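3-oxoacyl-[acyl-carrier-protein] synthase 3 (Pseudomonas aeruginosa, PDB 2X3E) probably catalyses the first condensation of fatty acid synthesis, joining the acetyl group of acetyl-CoA to malonyl-ACP to give acetoacetyl-ACP. Local coordinates at residues H246-Q251 with G303-T308; D228-V233 with W316-L321; A6-L11 with G175-F180; Y117-V122 with A134-V139; V272-E277 with P287-H292. The protein carries 1 engineered substitution. All blocks are in the same frame, centred on the assembly; numbering follows the deposited sequence. Where two conformers were deposited one is given.

Contact 1 (H246-Q251 with G303-T308); sequences HLVPHQ and GNMVLT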
# COMPACT_ATOMS: atom_id res chain seq x y z
N HIS A 246 -23.88 6.49 14.92
CA HIS A 246 -23.39 5.25 14.31
C HIS A 246 -21.92 5.01 14.58
O HIS A 246 -21.07 5.83 14.24
CB HIS A 246 -23.61 5.28 12.79
CG HIS A 246 -24.98 5.69 12.39
ND1 HIS A 246 -26.10 4.94 12.68
CD2 HIS A 246 -25.42 6.78 11.71
CE1 HIS A 246 -27.17 5.56 12.21
NE2 HIS A 246 -26.79 6.67 11.61
N LEU A 247 -21.62 3.87 15.19
CA LEU A 247 -20.26 3.39 15.34
C LEU A 247 -20.11 2.16 14.47
O LEU A 247 -20.84 1.18 14.63
CB LEU A 247 -19.97 3.03 16.80
CG LEU A 247 -18.54 2.59 17.10
CD1 LEU A 247 -17.53 3.65 16.71
CD2 LEU A 247 -18.42 2.24 18.59
N VAL A 248 -19.17 2.21 13.53
CA VAL A 248 -18.92 1.12 12.60
C VAL A 248 -17.49 0.61 12.78
O VAL A 248 -16.56 1.11 12.15
CB VAL A 248 -19.14 1.53 11.13
CG1 VAL A 248 -19.16 0.29 10.25
CG2 VAL A 248 -20.43 2.31 10.98
N PRO A 249 -17.31 -0.35 13.69
CA PRO A 249 -15.99 -0.90 13.93
C PRO A 249 -15.61 -2.03 12.97
O PRO A 249 -16.48 -2.67 12.36
CB PRO A 249 -16.12 -1.45 15.35
CG PRO A 249 -17.52 -1.80 15.48
CD PRO A 249 -18.29 -0.82 14.68
N HIS A 250 -14.31 -2.28 12.86
CA HIS A 250 -13.84 -3.51 12.27
C HIS A 250 -14.51 -4.65 13.03
O HIS A 250 -14.50 -4.69 14.26
CB HIS A 250 -12.31 -3.60 12.37
CG HIS A 250 -11.78 -4.99 12.22
ND1 HIS A 250 -12.11 -5.80 11.15
CD2 HIS A 250 -10.94 -5.72 12.99
CE1 HIS A 250 -11.50 -6.97 11.28
NE2 HIS A 250 -10.78 -6.94 12.39
N GLN A 251 -15.09 -5.58 12.28
CA GLN A 251 -15.88 -6.67 12.84
C GLN A 251 -14.95 -7.79 13.32
O GLN A 251 -14.90 -8.87 12.73
CB GLN A 251 -16.90 -7.17 11.81
CG GLN A 251 -17.76 -6.05 11.17
CD GLN A 251 -18.91 -5.59 12.05
OE1 GLN A 251 -19.81 -6.37 12.34
NE2 GLN A 251 -18.89 -4.31 12.45
N GLY A 303 -26.29 11.67 10.06
CA GLY A 303 -26.00 11.12 11.38
C GLY A 303 -24.51 11.16 11.69
O GLY A 303 -23.67 10.92 10.82
N ASN A 304 -24.19 11.49 12.94
CA ASN A 304 -22.79 11.48 13.39
C ASN A 304 -22.25 10.06 13.41
O ASN A 304 -22.83 9.18 14.06
CB ASN A 304 -22.68 12.11 14.78
CG ASN A 304 -23.10 13.56 14.81
OD1 ASN A 304 -22.95 14.28 13.82
ND2 ASN A 304 -23.64 14.01 15.94
N MET A 305 -21.14 9.84 12.72
CA MET A 305 -20.59 8.50 12.53
C MET A 305 -19.08 8.46 12.77
O MET A 305 -18.35 9.40 12.43
CB MET A 305 -20.89 8.02 11.11
CG MET A 305 -20.30 6.65 10.74
SD MET A 305 -20.72 6.19 9.05
CE MET A 305 -22.38 5.56 9.28
N VAL A 306 -18.63 7.36 13.37
CA VAL A 306 -17.21 7.04 13.46
C VAL A 306 -16.96 5.63 12.95
O VAL A 306 -17.68 4.68 13.30
CB VAL A 306 -16.68 7.19 14.90
CG1 VAL A 306 -15.24 6.67 15.03
CG2 VAL A 306 -16.76 8.65 15.33
N LEU A 307 -15.96 5.51 12.08
CA LEU A 307 -15.47 4.23 11.62
C LEU A 307 -14.18 3.99 12.38
O LEU A 307 -13.37 4.90 12.54
CB LEU A 307 -15.18 4.26 10.11
CG LEU A 307 -16.24 4.90 9.22
CD1 LEU A 307 -15.80 4.87 7.75
CD2 LEU A 307 -17.58 4.20 9.38
N THR A 308 -13.97 2.77 12.85
CA THR A 308 -12.78 2.47 13.63
C THR A 308 -12.25 1.07 13.37
O THR A 308 -13.01 0.12 13.18
CB THR A 308 -13.05 2.70 15.13
OG1 THR A 308 -11.83 2.55 15.87
CG2 THR A 308 -14.09 1.72 15.65
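The H246 imidazole is approached obliquely by the M305 methyl, by G303 CA and by the carbonyl oxygen of N304. The closest side-chain touch between the two residues is at the ring's root, M305 CE to H246 CB at 3.7 Å; a bend at chi3 (-82°) turns this methyl back toward the neighbouring strand. The NE2 of H246 bonds to the backbone of R300. The other flat group, the amide of Q251, holds P249 O nearly in its own plane, through NE2 at 2.9 Å. Between strands 246-249 and 304-308 the backbone bonds alternate in parallel register. V248 N to V306 O is almost straight (2.9 Å, 175°), whereas T308 N reaches V248 O at 3.2 Å from above the carbonyl plane. Side chains pair on both faces of the sheet. V248 and L307 lie side by side, pointing the same way, with L307 CD2 3.6 Å from V248 CB, on the face of H246 and M305. On the other face L247 CD1 is 4.1 Å from V306 CB, and helices 215-237 and 254-264 pack over this side. The register runs on past the strand end into the loop that holds H250, where H250 N gives T308 O a bond of 2.7 Å. The H250 ring turns away from the partner strand toward N280 and the engineered A112, its ND1 bonded to S285 OG. The parallel pair belongs to the C-terminal half of the thiolase fold, and H250, just past the end of its strand, is predicted to be catalytic.

Contact 2 (D228-V233 with W316-L321); sequences DSVRRV and WGSVAL
R232 and W316 cross at about a right angle, the guanidinium and indole planes 75° apart. The tip of the arginine comes to the pyrrole side of the indole, with W316 CD1 at the edge of the guanidinium and in its plane. R232 NH2 and W316 NE1 are 3.4 Å apart, but both are donors, so a water mediates between them: it lies in the indole plane, accepts from W316 NE1 at 2.9 Å and takes a weak bond from R232 NH2. One face of the guanidinium rests over S229 CA, a helical turn earlier, offset toward the rim. Deeper in, two serines meet: S229 OG lies anti to its backbone N (chi1 -179°), aimed at the strand, and comes within 2.7 Å of S318 OG in a hydrogen bond whose direction is not settled. Beyond them the contact turns apolar. V233 spans two successive helix-facing residues of the strand, its CG1 4.0 Å from S318 CB and its CG2 4.1 Å from A320 CB. The segments 228-233 and 316-321 run at 37° to each other, their axes 7.4 Å apart; W316, S318 and A320 point their CB toward helix 215-237, which lies on that face of the sheet. D181 on the adjacent strand 177-184 forms a salt bridge with R232 NH2 and a hydrogen bond with S229 OG, while S318 OG also bonds T308 OG1. The buried hydroxyls thus form a chain from D181 through S229 and S318 to T308, and the carboxylate would be expected to balance the arginine charge at the partly exposed end of the interface.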
# COMPACT_ATOMS: atom_id res chain seq x y z
N ASP A 228 -10.38 3.60 22.67
CA ASP A 228 -9.53 4.78 22.90
C ASP A 228 -9.37 5.62 21.63
O ASP A 228 -9.38 6.85 21.68
CB ASP A 228 -8.15 4.38 23.43
CG ASP A 228 -8.20 3.74 24.82
OD1 ASP A 228 -9.12 4.04 25.61
OD2 ASP A 228 -7.29 2.93 25.14
N SER A 229 -9.24 4.95 20.48
CA SER A 229 -9.10 5.64 19.19
C SER A 229 -10.36 6.44 18.87
O SER A 229 -10.28 7.60 18.44
CB SER A 229 -8.78 4.65 18.07
OG SER A 229 -8.63 5.32 16.82
N VAL A 230 -11.52 5.83 19.10
CA VAL A 230 -12.80 6.52 18.94
C VAL A 230 -12.82 7.76 19.84
O VAL A 230 -13.13 8.85 19.38
CB VAL A 230 -14.02 5.61 19.25
CG1 VAL A 230 -15.32 6.42 19.21
CG2 VAL A 230 -14.08 4.45 18.27
N ARG A 231 -12.47 7.59 21.11
CA ARG A 231 -12.48 8.71 22.05
C ARG A 231 -11.62 9.87 21.56
O ARG A 231 -12.02 11.03 21.67
CB ARG A 231 -12.02 8.31 23.45
CG ARG A 231 -11.95 9.48 24.43
CD ARG A 231 -13.30 10.18 24.60
NE ARG A 231 -14.23 9.32 25.33
CZ ARG A 231 -15.53 9.57 25.50
NH1 ARG A 231 -16.10 10.64 24.97
NH2 ARG A 231 -16.27 8.71 26.20
N ARG A 232 -10.44 9.57 21.03
CA ARG A 232 -9.56 10.62 20.51
C ARG A 232 -10.19 11.41 19.37
O ARG A 232 -10.10 12.64 19.33
CB ARG A 232 -8.21 10.02 20.09
CG ARG A 232 -7.42 9.53 21.29
CD ARG A 232 -5.98 9.27 20.96
NE ARG A 232 -5.79 8.13 20.06
CZ ARG A 232 -5.78 6.85 20.43
NH1 ARG A 232 -5.98 6.49 21.70
NH2 ARG A 232 -5.58 5.91 19.51
N VAL A 233 -10.83 10.71 18.45
CA VAL A 233 -11.47 11.38 17.32
C VAL A 233 -12.75 12.14 17.76
O VAL A 233 -13.04 13.22 17.24
CB VAL A 233 -11.69 10.39 16.14
CG1 VAL A 233 -12.97 9.58 16.31
CG2 VAL A 233 -11.68 11.13 14.80
N TRP A 316 -4.02 0.73 14.17
CA TRP A 316 -5.35 1.16 14.58
C TRP A 316 -5.64 2.52 13.98
O TRP A 316 -4.74 3.23 13.50
CB TRP A 316 -5.45 1.26 16.10
CG TRP A 316 -4.52 2.28 16.67
CD1 TRP A 316 -4.71 3.63 16.72
CD2 TRP A 316 -3.22 2.04 17.23
NE1 TRP A 316 -3.61 4.24 17.28
CE2 TRP A 316 -2.69 3.29 17.60
CE3 TRP A 316 -2.47 0.88 17.44
CZ2 TRP A 316 -1.43 3.41 18.20
CZ3 TRP A 316 -1.21 1.01 18.03
CH2 TRP A 316 -0.71 2.26 18.40
N GLY A 317 -6.91 2.90 14.02
CA GLY A 317 -7.31 4.25 13.64
C GLY A 317 -8.80 4.43 13.58
O GLY A 317 -9.56 3.45 13.57
N SER A 318 -9.23 5.69 13.57
CA SER A 318 -10.64 6.01 13.42
C SER A 318 -10.80 7.26 12.56
O SER A 318 -9.87 8.05 12.40
CB SER A 318 -11.29 6.24 14.78
OG SER A 318 -11.03 5.17 15.66
N VAL A 319 -12.00 7.41 12.01
CA VAL A 319 -12.38 8.56 11.18
C VAL A 319 -13.79 8.99 11.56
O VAL A 319 -14.67 8.13 11.70
CB VAL A 319 -12.40 8.20 9.69
CG1 VAL A 319 -12.52 9.47 8.84
CG2 VAL A 319 -11.16 7.41 9.30
N ALA A 320 -14.01 10.29 11.71
CA ALA A 320 -15.35 10.83 11.97
C ALA A 320 -15.90 11.45 10.70
O ALA A 320 -15.16 12.08 9.95
CB ALA A 320 -15.29 11.89 13.07
N LEU A 321 -17.19 11.26 10.46
CA LEU A 321 -17.90 11.93 9.37
C LEU A 321 -19.39 11.98 9.70
O LEU A 321 -19.86 11.24 10.56
CB LEU A 321 -17.68 11.18 8.05
CG LEU A 321 -18.35 9.81 7.86
CD1 LEU A 321 -18.32 9.39 6.38
CD2 LEU A 321 -17.68 8.73 8.74
O HOH W 1 -3.17 7.09 17.48

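Contact 3 (A6-L11 with G175-F180); sequences AVVCGL and GALLAF
V7 and A176 meet at a single backbone bridge, their CA atoms 4.0 Å apart, and the tight part of the contact is gathered round it. L177 N donates to A6 O at 3.0 Å, and V8 N to G175 O at 2.9 Å; the second bond is straight at the hydrogen (171°), but its donor stands 53° above the carbonyl plane. The backbone conformation of G175 calls for glycine, and a CB there would also run into V8 O. V7 CG2 rests 4.0 Å from A176 CB. In this way strand 5-14, the edge of the five-stranded sheet, meets the residues leading into strand 177-184, the edge of the four-stranded one, joining the two halves of the thiolase fold. The L177 side chain crosses that of V8 at about a right angle, and L177 CG lies against A6 O at 3.6 Å. Looser is the pair A6 CB and L177 CD1, 4.3 Å apart. On the side where L177 is partly exposed a water bridges the backbones, accepting from A6 N and donating to L177 O at 2.9 Å. Past the bridge the segments diverge: C9 and G10 form a classic beta bulge opposite V165, while F180 packs on L130 of the second subunit.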
# COMPACT_ATOMS: atom_id res chain seq x y z
N ALA A 6 -12.50 15.62 1.33
CA ALA A 6 -12.86 14.40 0.63
C ALA A 6 -14.22 13.95 1.15
O ALA A 6 -14.38 13.76 2.35
CB ALA A 6 -11.83 13.32 0.89
N VAL A 7 -15.18 13.78 0.24
CA VAL A 7 -16.56 13.49 0.59
C VAL A 7 -17.01 12.12 0.08
O VAL A 7 -16.89 11.81 -1.10
CB VAL A 7 -17.50 14.57 -0.00
CG1 VAL A 7 -18.95 14.19 0.22
CG2 VAL A 7 -17.19 15.93 0.61
N VAL A 8 -17.55 11.30 0.99
CA VAL A 8 -18.14 10.02 0.60
C VAL A 8 -19.40 10.28 -0.23
O VAL A 8 -20.27 11.05 0.18
CB VAL A 8 -18.51 9.16 1.83
CG1 VAL A 8 -19.23 7.88 1.41
CG2 VAL A 8 -17.26 8.81 2.65
N CYS A 9 -19.49 9.65 -1.40
CA CYS A 9 -20.65 9.84 -2.28
C CYS A 9 -21.17 8.56 -2.95
O CYS A 9 -22.09 8.63 -3.74
CB CYS A 9 -20.34 10.91 -3.34
SG CYS A 9 -18.96 10.54 -4.45
N GLY A 10 -20.61 7.40 -2.59
CA GLY A 10 -21.03 6.13 -3.17
C GLY A 10 -20.59 4.95 -2.32
O GLY A 10 -19.54 5.01 -1.68
N LEU A 11 -21.40 3.89 -2.31
CA LEU A 11 -21.10 2.67 -1.56
C LEU A 11 -21.52 1.47 -2.38
O LEU A 11 -22.58 1.48 -3.01
CB LEU A 11 -21.83 2.67 -0.21
CG LEU A 11 -21.65 1.45 0.71
CD1 LEU A 11 -20.26 1.41 1.29
CD2 LEU A 11 -22.69 1.46 1.82
N GLY A 175 -20.80 13.81 4.64
CA GLY A 175 -19.94 12.81 4.02
C GLY A 175 -18.48 13.19 3.97
O GLY A 175 -17.63 12.36 3.66
N ALA A 176 -18.17 14.45 4.27
CA ALA A 176 -16.79 14.90 4.37
C ALA A 176 -16.10 14.21 5.54
O ALA A 176 -16.66 14.10 6.63
CB ALA A 176 -16.72 16.41 4.53
N LEU A 177 -14.88 13.74 5.30
CA LEU A 177 -14.10 13.10 6.34
C LEU A 177 -13.58 14.21 7.26
O LEU A 177 -12.84 15.07 6.82
CB LEU A 177 -12.94 12.30 5.73
CG LEU A 177 -13.30 11.27 4.67
CD1 LEU A 177 -12.04 10.57 4.19
CD2 LEU A 177 -14.33 10.27 5.16
N LEU A 178 -13.99 14.18 8.53
CA LEU A 178 -13.81 15.32 9.44
C LEU A 178 -12.54 15.34 10.29
O LEU A 178 -11.95 16.41 10.55
CB LEU A 178 -15.02 15.41 10.38
CG LEU A 178 -16.35 15.74 9.71
CD1 LEU A 178 -17.46 15.73 10.75
CD2 LEU A 178 -16.28 17.08 8.98
N ALA A 179 -12.14 14.17 10.78
CA ALA A 179 -10.98 14.04 11.65
C ALA A 179 -10.50 12.61 11.61
O ALA A 179 -11.31 11.70 11.46
CB ALA A 179 -11.34 14.43 13.07
N PHE A 180 -9.18 12.41 11.72
CA PHE A 180 -8.59 11.08 11.76
C PHE A 180 -7.80 10.85 13.04
O PHE A 180 -7.27 11.79 13.64
CB PHE A 180 -7.62 10.88 10.58
CG PHE A 180 -8.28 10.61 9.27
CD1 PHE A 180 -8.49 9.31 8.85
CD2 PHE A 180 -8.65 11.65 8.45
CE1 PHE A 180 -9.08 9.06 7.62
CE2 PHE A 180 -9.24 11.40 7.22
CZ PHE A 180 -9.45 10.11 6.81
O HOH W 2 -11.67 15.51 4.18

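Contact 4 (Y117-V122 with A134-V139); sequences YGLASV and ALLVGV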
# COMPACT_ATOMS: atom_id res chain seq x y z
N TYR A 117 -7.05 3.46 7.13
CA TYR A 117 -5.82 3.98 6.51
C TYR A 117 -6.06 4.33 5.05
O TYR A 117 -5.54 5.33 4.56
CB TYR A 117 -4.67 2.95 6.59
CG TYR A 117 -3.78 3.12 7.81
CD1 TYR A 117 -4.11 2.56 9.04
CD2 TYR A 117 -2.60 3.84 7.72
CE1 TYR A 117 -3.29 2.73 10.15
CE2 TYR A 117 -1.77 4.02 8.81
CZ TYR A 117 -2.11 3.46 10.02
OH TYR A 117 -1.26 3.63 11.09
N GLY A 118 -6.82 3.48 4.37
CA GLY A 118 -7.23 3.73 2.99
C GLY A 118 -7.96 5.05 2.82
O GLY A 118 -7.69 5.78 1.87
N LEU A 119 -8.89 5.35 3.73
CA LEU A 119 -9.62 6.62 3.69
C LEU A 119 -8.70 7.82 3.91
O LEU A 119 -8.84 8.86 3.25
CB LEU A 119 -10.75 6.63 4.72
CG LEU A 119 -11.96 5.75 4.41
CD1 LEU A 119 -12.83 5.59 5.65
CD2 LEU A 119 -12.77 6.36 3.25
N ALA A 120 -7.76 7.68 4.84
CA ALA A 120 -6.75 8.70 5.07
C ALA A 120 -5.93 8.95 3.80
O ALA A 120 -5.70 10.09 3.42
CB ALA A 120 -5.82 8.28 6.22
N SER A 121 -5.48 7.87 3.17
CA SER A 121 -4.61 7.97 1.99
C SER A 121 -5.35 8.55 0.79
O SER A 121 -4.88 9.52 0.18
CB SER A 121 -4.00 6.61 1.65
OG SER A 121 -3.08 6.73 0.57
N VAL A 122 -6.50 7.98 0.46
CA VAL A 122 -7.28 8.47 -0.68
C VAL A 122 -7.87 9.85 -0.41
O VAL A 122 -7.80 10.74 -1.26
CB VAL A 122 -8.38 7.49 -1.10
CG1 VAL A 122 -9.22 8.09 -2.20
CG2 VAL A 122 -7.78 6.17 -1.56
N ALA A 134 -12.16 9.28 -6.34
CA ALA A 134 -11.45 8.03 -6.08
C ALA A 134 -12.37 6.93 -5.64
O ALA A 134 -13.39 7.17 -4.99
CB ALA A 134 -10.39 8.24 -5.01
N LEU A 135 -11.99 5.71 -6.00
CA LEU A 135 -12.53 4.50 -5.41
C LEU A 135 -11.56 4.00 -4.35
O LEU A 135 -10.34 3.92 -4.59
CB LEU A 135 -12.70 3.41 -6.47
CG LEU A 135 -14.04 3.39 -7.22
CD1 LEU A 135 -13.91 2.63 -8.54
CD2 LEU A 135 -15.13 2.75 -6.34
N LEU A 136 -12.09 3.68 -3.17
CA LEU A 136 -11.36 2.92 -2.16
C LEU A 136 -12.10 1.61 -1.96
O LEU A 136 -13.30 1.61 -1.65
CB LEU A 136 -11.29 3.68 -0.84
CG LEU A 136 -10.73 2.87 0.34
CD1 LEU A 136 -9.28 2.51 0.09
CD2 LEU A 136 -10.89 3.67 1.64
N VAL A 137 -11.40 0.49 -2.15
CA VAL A 137 -11.99 -0.83 -1.92
C VAL A 137 -11.26 -1.52 -0.78
O VAL A 137 -10.05 -1.75 -0.87
CB VAL A 137 -11.89 -1.73 -3.17
CG1 VAL A 137 -12.63 -3.06 -2.93
CG2 VAL A 137 -12.43 -1.02 -4.41
N GLY A 138 -11.99 -1.81 0.29
CA GLY A 138 -11.52 -2.71 1.33
C GLY A 138 -11.88 -4.13 0.92
O GLY A 138 -13.05 -4.44 0.77
N VAL A 139 -10.87 -4.96 0.69
CA VAL A 139 -11.08 -6.33 0.22
C VAL A 139 -10.06 -7.27 0.83
O VAL A 139 -8.87 -6.96 0.89
CB VAL A 139 -11.00 -6.42 -1.33
CG1 VAL A 139 -9.67 -5.85 -1.86
CG2 VAL A 139 -11.21 -7.86 -1.80
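L136 leaves strand 134-139 with its CB directed at helix 117-122, meeting G118, L119 and V122. With CG anti to the backbone N (chi1 171°), the side chain extends from CB toward the helix, where its two methyls divide. L136 CD1, placed by a chi2 of 64°, lies 3.8 Å from G118 CA and, more loosely, 4.3 Å from V122 CG2. L136 CD2 presses closer, against the peptide that joins G118 to L119: 3.4 Å to G118 C and 3.3 Å to L119 N. L136 CD2 also reaches L119 CG at 3.6 Å, and the two leucines cross at about a right angle. G118 offers bare backbone at this point, which brings the leucine tip right up to the helix. One helical turn on, V122 faces A134, though the modelled spacing of their methyls is too short to be trusted. The segments run nearly antiparallel at 164°, axes 8.9 Å apart, as in a beta-alpha-beta crossover: helix 114-127 connects the parallel strands 104-109 and 133-140. On another side of the helix, S121 OG bonds S121 OG of the second subunit. Van der Waals contact, of methyls with side chains and with a helical peptide, joins helix to strand here, the helical peptides using their polar atoms internally, as in V122 N to G118 O.

Contact 5 (V272-E277 with P287-H292); sequences VSNIAE and PLALAH
Extended backbone at V272 and S273 passes beside helix 287-292, S273 CA lying 5.8 Å from A289 CA, and then turns at N274, the N-cap position of helix 275-278. N274 makes most of the contact, against H292, A289 and L288. N274 CB sits over one face of the H292 imidazole in a CH-pi contact, 3.9 Å from the ring centroid and 20° off the normal, displaced toward the rim. The two side chains slide past each other in opposite directions, with amide and ring planes 30° apart. A chi1 of 62° puts N274 CG in the crowded position between backbone N and carbonyl carbon; OD1 of N274 then meets A289 CA at 3.6 Å, and its ND2 approaches L288 O at 3.5 Å. The loop joining helices 275-278 and 285-295 in this C-terminal half of the thiolase fold carries N280, a predicted active-site residue. V272 packs nearer the sheet, its CG1 3.2 Å from A289 O and 4.2 Å from A289 CB. From the loop after strand 246-249, Q251 holds the extended backbone, NE2 bonding V272 O while OE1 takes both N274 N and S273 OG.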
# COMPACT_ATOMS: atom_id res chain seq x y z
N VAL A 272 -22.98 -0.71 14.39
CA VAL A 272 -23.41 -1.37 13.15
C VAL A 272 -22.64 -2.67 13.01
O VAL A 272 -21.41 -2.66 12.99
CB VAL A 272 -23.16 -0.48 11.91
CG1 VAL A 272 -23.65 -1.17 10.63
CG2 VAL A 272 -23.81 0.88 12.07
N SER A 273 -23.36 -3.79 12.93
CA SER A 273 -22.73 -5.11 12.93
C SER A 273 -23.46 -6.14 12.07
O SER A 273 -24.68 -6.32 12.20
CB SER A 273 -22.62 -5.63 14.35
OG SER A 273 -22.10 -6.96 14.37
N ASN A 274 -22.71 -6.82 11.21
CA ASN A 274 -23.20 -7.98 10.46
C ASN A 274 -22.27 -9.18 10.58
O ASN A 274 -22.31 -10.09 9.75
CB ASN A 274 -23.41 -7.61 8.99
CG ASN A 274 -22.12 -7.20 8.29
OD1 ASN A 274 -21.17 -6.76 8.93
ND2 ASN A 274 -22.09 -7.34 6.98
N ILE A 275 -21.44 -9.21 11.62
CA ILE A 275 -20.43 -10.26 11.78
C ILE A 275 -21.04 -11.66 11.85
O ILE A 275 -20.40 -12.64 11.46
CB ILE A 275 -19.53 -9.99 13.02
CG1 ILE A 275 -18.24 -10.82 12.94
CG2 ILE A 275 -20.29 -10.24 14.33
CD1 ILE A 275 -17.24 -10.47 13.99
N ALA A 276 -22.28 -11.76 12.32
CA ALA A 276 -22.98 -13.05 12.34
C ALA A 276 -23.21 -13.64 10.94
O ALA A 276 -23.20 -14.86 10.78
CB ALA A 276 -24.32 -12.91 13.08
N GLU A 277 -23.41 -12.77 9.95
CA GLU A 277 -23.77 -13.20 8.59
C GLU A 277 -22.57 -13.31 7.65
O GLU A 277 -22.61 -14.07 6.69
CB GLU A 277 -24.80 -12.25 7.97
CG GLU A 277 -26.12 -12.20 8.71
CD GLU A 277 -26.14 -11.15 9.80
OE1 GLU A 277 -25.06 -10.57 10.07
OE2 GLU A 277 -27.21 -10.88 10.37
N PRO A 287 -16.69 -1.44 5.33
CA PRO A 287 -17.66 -1.13 4.27
C PRO A 287 -18.76 -2.20 4.08
O PRO A 287 -19.88 -1.87 3.67
CB PRO A 287 -16.79 -0.98 3.02
CG PRO A 287 -15.54 -1.78 3.33
CD PRO A 287 -15.32 -1.58 4.80
N LEU A 288 -18.48 -3.46 4.40
CA LEU A 288 -19.54 -4.47 4.38
C LEU A 288 -20.58 -4.17 5.47
O LEU A 288 -21.79 -4.31 5.23
CB LEU A 288 -19.00 -5.88 4.52
CG LEU A 288 -18.34 -6.45 3.26
CD1 LEU A 288 -17.57 -7.71 3.61
CD2 LEU A 288 -19.38 -6.74 2.19
N ALA A 289 -20.12 -3.74 6.64
CA ALA A 289 -21.04 -3.34 7.72
C ALA A 289 -21.87 -2.12 7.32
O ALA A 289 -23.07 -2.08 7.57
CB ALA A 289 -20.27 -3.08 9.04
N LEU A 290 -21.23 -1.14 6.68
CA LEU A 290 -21.95 -0.00 6.11
C LEU A 290 -23.04 -0.44 5.12
O LEU A 290 -24.17 0.07 5.18
CB LEU A 290 -20.97 0.98 5.43
CG LEU A 290 -20.11 1.86 6.36
CD1 LEU A 290 -19.09 2.66 5.56
CD2 LEU A 290 -20.99 2.79 7.20
N ALA A 291 -22.72 -1.36 4.22
CA ALA A 291 -23.70 -1.86 3.24
C ALA A 291 -24.89 -2.52 3.95
O ALA A 291 -26.03 -2.34 3.54
CB ALA A 291 -23.04 -2.83 2.26
N HIS A 292 -24.60 -3.27 5.01
CA HIS A 292 -25.64 -3.87 5.83
C HIS A 292 -26.55 -2.81 6.46
O HIS A 292 -27.77 -2.92 6.39
CB HIS A 292 -25.00 -4.74 6.93
CG HIS A 292 -25.95 -5.19 7.98
ND1 HIS A 292 -26.82 -6.25 7.80
CD2 HIS A 292 -26.17 -4.74 9.24
CE1 HIS A 292 -27.53 -6.42 8.90
NE2 HIS A 292 -27.16 -5.52 9.78

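Contacts 1 and 2 share the four-stranded sheet, their centres 9 Å apart, and are joined by a probable hydrogen bond from M305 N to L321 O (2.9 Å). Contact 3 reaches the same sheet, its strand 177-184 paired with 315-322 through L178 N to A320 O (2.8 Å), and links it to the five-stranded one, whose strand 133-140 belongs to contact 4; L119 of contact 4 reaches back to L307 of contact 1, CD1 to CD1 at 3.7 Å. Contact 5 is nested inside the loop closed by contact 1, with L247 O bonded to V272 N. The predicted active site lies at contact 1: the H250 side chain is about 3 Å from those of N280 and the engineered A112, and about 9 Å from A289 of contact 5 and W316 of contact 2.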